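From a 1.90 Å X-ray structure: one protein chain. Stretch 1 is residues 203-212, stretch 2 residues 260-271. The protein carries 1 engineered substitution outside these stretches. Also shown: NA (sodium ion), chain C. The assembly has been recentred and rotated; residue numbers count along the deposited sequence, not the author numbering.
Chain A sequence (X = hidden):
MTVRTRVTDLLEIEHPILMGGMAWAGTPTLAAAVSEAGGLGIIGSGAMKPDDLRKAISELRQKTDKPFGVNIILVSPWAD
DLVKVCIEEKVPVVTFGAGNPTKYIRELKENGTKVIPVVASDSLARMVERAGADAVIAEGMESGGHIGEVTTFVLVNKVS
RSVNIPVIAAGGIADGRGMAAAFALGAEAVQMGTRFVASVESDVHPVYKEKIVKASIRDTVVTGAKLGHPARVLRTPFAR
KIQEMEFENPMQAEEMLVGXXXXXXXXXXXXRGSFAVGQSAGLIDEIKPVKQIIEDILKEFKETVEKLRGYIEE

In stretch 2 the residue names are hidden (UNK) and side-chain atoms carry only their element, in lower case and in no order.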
# COMPACT_ATOMS: atom_id res chain seq x y z
N ASP A 203 -16.94 -14.82 15.50
CA ASP A 203 -17.49 -16.18 15.52
C ASP A 203 -17.03 -17.02 14.33
O ASP A 203 -17.62 -18.07 14.06
CB ASP A 203 -19.01 -16.14 15.61
CG ASP A 203 -19.51 -16.00 17.03
OD1 ASP A 203 -18.69 -16.15 17.96
OD2 ASP A 203 -20.72 -15.75 17.24
N VAL A 204 -15.97 -16.61 13.64
CA VAL A 204 -15.39 -17.49 12.64
C VAL A 204 -14.78 -18.70 13.34
O VAL A 204 -14.41 -18.65 14.52
CB VAL A 204 -14.35 -16.73 11.78
CG1 VAL A 204 -14.94 -15.43 11.28
CG2 VAL A 204 -13.09 -16.45 12.57
N HIS A 205 -14.68 -19.80 12.61
CA HIS A 205 -14.19 -21.06 13.18
C HIS A 205 -12.80 -20.87 13.78
O HIS A 205 -11.99 -20.11 13.24
CB HIS A 205 -14.15 -22.13 12.08
CG HIS A 205 -13.95 -23.53 12.58
ND1 HIS A 205 -12.71 -24.02 12.91
CD2 HIS A 205 -14.82 -24.54 12.77
CE1 HIS A 205 -12.82 -25.28 13.30
NE2 HIS A 205 -14.10 -25.62 13.22
N PRO A 206 -12.49 -21.53 14.91
CA PRO A 206 -11.15 -21.38 15.51
C PRO A 206 -10.01 -21.59 14.53
O PRO A 206 -8.96 -20.94 14.67
CB PRO A 206 -11.15 -22.44 16.62
CG PRO A 206 -12.59 -22.55 17.02
CD PRO A 206 -13.37 -22.39 15.73
N VAL A 207 -10.17 -22.47 13.54
CA VAL A 207 -9.11 -22.72 12.57
C VAL A 207 -8.86 -21.47 11.73
O VAL A 207 -7.71 -21.16 11.37
CB VAL A 207 -9.47 -23.93 11.70
CG1 VAL A 207 -8.59 -23.98 10.48
CG2 VAL A 207 -9.35 -25.21 12.50
N TYR A 208 -9.94 -20.78 11.36
CA TYR A 208 -9.81 -19.52 10.64
C TYR A 208 -8.94 -18.55 11.41
O TYR A 208 -8.01 -17.95 10.86
CB TYR A 208 -11.20 -18.93 10.39
CG TYR A 208 -11.35 -18.06 9.17
CD1 TYR A 208 -10.74 -16.80 9.11
CD2 TYR A 208 -12.12 -18.47 8.10
CE1 TYR A 208 -10.89 -15.99 7.98
CE2 TYR A 208 -12.28 -17.66 6.97
CZ TYR A 208 -11.66 -16.43 6.92
OH TYR A 208 -11.82 -15.63 5.81
N LYS A 209 -9.20 -18.41 12.71
CA LYS A 209 -8.41 -17.51 13.55
C LYS A 209 -6.95 -17.97 13.62
O LYS A 209 -6.02 -17.16 13.50
CB LYS A 209 -9.01 -17.44 14.95
CG LYS A 209 -10.41 -16.79 14.97
CD LYS A 209 -10.96 -16.69 16.39
CE LYS A 209 -12.42 -16.20 16.40
NZ LYS A 209 -12.90 -16.11 17.80
N GLU A 210 -6.73 -19.27 13.79
CA GLU A 210 -5.37 -19.79 13.89
C GLU A 210 -4.59 -19.55 12.60
O GLU A 210 -3.39 -19.27 12.64
CB GLU A 210 -5.39 -21.28 14.23
CG GLU A 210 -5.96 -21.62 15.62
CD GLU A 210 -6.38 -23.09 15.76
OE1 GLU A 210 -7.01 -23.43 16.80
OE2 GLU A 210 -6.10 -23.89 14.84
N LYS A 211 -5.25 -19.69 11.45
CA LYS A 211 -4.56 -19.47 10.19
C LYS A 211 -4.15 -18.01 10.02
O LYS A 211 -3.05 -17.72 9.52
CB LYS A 211 -5.43 -19.93 9.01
CG LYS A 211 -5.56 -21.44 8.95
CD LYS A 211 -4.19 -22.08 8.69
CE LYS A 211 -4.05 -23.43 9.38
NZ LYS A 211 -3.75 -24.55 8.44
N ILE A 212 -4.99 -17.07 10.46
CA ILE A 212 -4.63 -15.66 10.39
C ILE A 212 -3.41 -15.38 11.26
O ILE A 212 -2.46 -14.71 10.84
CB ILE A 212 -5.82 -14.78 10.81
CG1 ILE A 212 -6.94 -14.86 9.76
CG2 ILE A 212 -5.37 -13.33 11.07
CD1 ILE A 212 -8.24 -14.17 10.20
N UNK A 260 -17.63 -21.99 -0.92
CA UNK A 260 -16.27 -22.17 -0.40
C UNK A 260 -15.96 -21.22 0.75
O UNK A 260 -15.26 -21.60 1.69
o UNK A 260 -15.27 -20.71 -2.07
c UNK A 260 -15.25 -22.01 -1.52
N UNK A 261 -16.48 -19.99 0.70
CA UNK A 261 -16.24 -19.06 1.80
C UNK A 261 -16.93 -19.52 3.08
O UNK A 261 -16.35 -19.45 4.17
c UNK A 261 -16.45 -16.58 2.52
c UNK A 261 -17.14 -15.26 2.20
c UNK A 261 -14.95 -16.36 2.78
c UNK A 261 -16.68 -17.64 1.43
N UNK A 262 -18.17 -20.02 2.96
CA UNK A 262 -18.87 -20.53 4.13
C UNK A 262 -18.13 -21.70 4.77
O UNK A 262 -18.08 -21.82 6.00
n UNK A 262 -21.97 -23.37 4.19
c UNK A 262 -20.30 -20.94 3.76
c UNK A 262 -21.77 -24.41 5.01
n UNK A 262 -21.38 -25.57 4.51
c UNK A 262 -21.19 -21.17 4.97
n UNK A 262 -21.96 -24.28 6.32
c UNK A 262 -22.39 -22.04 4.63
N UNK A 263 -17.56 -22.58 3.95
CA UNK A 263 -16.87 -23.75 4.50
C UNK A 263 -15.67 -23.33 5.34
O UNK A 263 -15.36 -23.96 6.36
n UNK A 263 -16.05 -25.88 -1.48
c UNK A 263 -17.57 -25.43 2.68
c UNK A 263 -17.05 -26.68 1.96
n UNK A 263 -18.15 -26.26 -0.61
n UNK A 263 -16.29 -26.35 0.76
c UNK A 263 -16.43 -24.70 3.39
c UNK A 263 -16.83 -26.16 -0.44
N UNK A 264 -14.96 -22.27 4.93
CA UNK A 264 -13.84 -21.79 5.73
C UNK A 264 -14.32 -21.11 7.00
O UNK A 264 -13.89 -21.45 8.10
c UNK A 264 -12.97 -20.84 4.90
N UNK A 265 -15.24 -20.14 6.86
CA UNK A 265 -15.68 -19.35 8.00
C UNK A 265 -16.45 -20.21 9.00
O UNK A 265 -16.19 -20.16 10.21
c UNK A 265 -15.69 -17.17 6.76
c UNK A 265 -17.19 -17.48 8.73
c UNK A 265 -16.54 -18.16 7.53
N UNK A 266 -17.42 -20.98 8.53
CA UNK A 266 -18.29 -21.70 9.45
C UNK A 266 -17.68 -23.03 9.86
O UNK A 266 -17.71 -23.39 11.04
c UNK A 266 -20.59 -22.65 9.80
c UNK A 266 -20.29 -20.56 8.48
c UNK A 266 -19.69 -21.90 8.84
N UNK A 267 -17.11 -23.77 8.92
CA UNK A 267 -16.62 -25.13 9.17
C UNK A 267 -15.11 -25.20 9.37
O UNK A 267 -14.61 -26.27 9.74
c UNK A 267 -19.43 -26.80 7.89
o UNK A 267 -19.04 -27.91 8.32
o UNK A 267 -20.63 -26.49 7.81
c UNK A 267 -18.39 -25.80 7.43
c UNK A 267 -17.01 -26.06 8.01
N UNK A 268 -14.37 -24.12 9.14
CA UNK A 268 -12.92 -24.21 9.22
C UNK A 268 -12.32 -25.27 8.32
O UNK A 268 -11.32 -25.90 8.69
N UNK A 269 -12.89 -25.47 7.14
CA UNK A 269 -12.48 -26.55 6.24
C UNK A 269 -11.19 -26.14 5.52
O UNK A 269 -11.22 -25.31 4.61
o UNK A 269 -14.09 -28.20 3.36
c UNK A 269 -13.61 -26.85 5.26
o UNK A 269 -12.18 -28.54 4.36
c UNK A 269 -13.26 -27.94 4.26
N UNK A 270 -10.06 -26.74 5.91
CA UNK A 270 -8.80 -26.46 5.23
C UNK A 270 -8.76 -27.04 3.83
O UNK A 270 -7.95 -26.59 3.01
c UNK A 270 -7.08 -26.31 7.24
c UNK A 270 -7.96 -26.62 8.42
c UNK A 270 -7.61 -27.02 6.00
c UNK A 270 -6.95 -24.81 6.99
N UNK A 271 -9.60 -28.03 3.54
CA UNK A 271 -9.52 -28.73 2.27
C UNK A 271 -10.19 -27.95 1.15
O UNK A 271 -9.62 -27.78 0.07
c UNK A 271 -9.44 -30.98 3.44
o UNK A 271 -7.48 -32.33 3.30
o UNK A 271 -9.07 -32.67 1.82
c UNK A 271 -10.13 -30.12 2.40
c UNK A 271 -8.60 -32.08 2.81
NA NA C . -0.35 -13.63 11.30
O HOH W 1 2.03 -13.02 11.80

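Position 260 opens the helix with one carbon and a terminal oxygen, out of reach of stretch 1; this is serine, S260. Position 261 has four carbons forked at the second, a leucine, L261; its CB points sideways, but the end comes nearer, with CD1 4.4 Å from Y208 OH. Positions 262 and 263 each carry three carbons, a nitrogen, and a carbon bearing two more nitrogens. Both are guanidinium side chains out of reach of stretch 1, hence R262 and R263.

At 264 a single carbon makes the residue alanine, A264. Its CB lies 3.9 Å from Y208 CE2, and its carbonyl O approaches the edge of the tyrosine ring, 3.5 Å from Y208 CD2. Position 265 has one carbon carrying two more, the fork of valine. V265 is buried: CG2 packs 3.5 Å from Y208 CE2, while CG1 sits 4.0 Å from V204 CG1. Position 266 has the same three-carbon fork and is V266, but its CB points away, and its backbone O meets the edge of the H205 ring, 3.6 Å from H205 CD2.

Position 267 shows three carbons, the third carrying two oxygens: glutamate, E267. Its side chain turns back along its own stretch, where R262 NH1 donates to E267 OE1 at 3.0 Å in a salt bridge. Position 268 has no side-chain atoms and is glycine, G268. Its phi is positive, which favours glycine, and an ideal CB would lie 2.3 Å from H205 ND1, a clash. Position 269 has two carbons, the second bearing two oxygens, and is D269; its CB points away, and D269 OD1 accepts from the backbone N of position 271 at 2.8 Å. Four carbons forked at the second identify 270 as L270, whose CD2 reaches V207 CG1 at 3.4 Å and whose CD1 lies 3.5 Å from K211 NZ. Position 271, with three carbons and two oxygens on the third, is E271, out of reach of stretch 1.

The contact joins two helices whose directions differ by 88°. A single hydrogen bond crosses it, from H205 N to V265 O at 2.9 Å. The H205 side chain caps its own helix by accepting from V207 N at ND1, 3.0 Å away, and this same ring receives G268 CA over its face, 3.8 Å from the centroid. The bare glycine thus permits close approach, while the apolar contacts of Y208 with A264 and V265, and of V207 with L270, add to the packing.

Stretch 2 260-271: SLRRAVVEGDLE
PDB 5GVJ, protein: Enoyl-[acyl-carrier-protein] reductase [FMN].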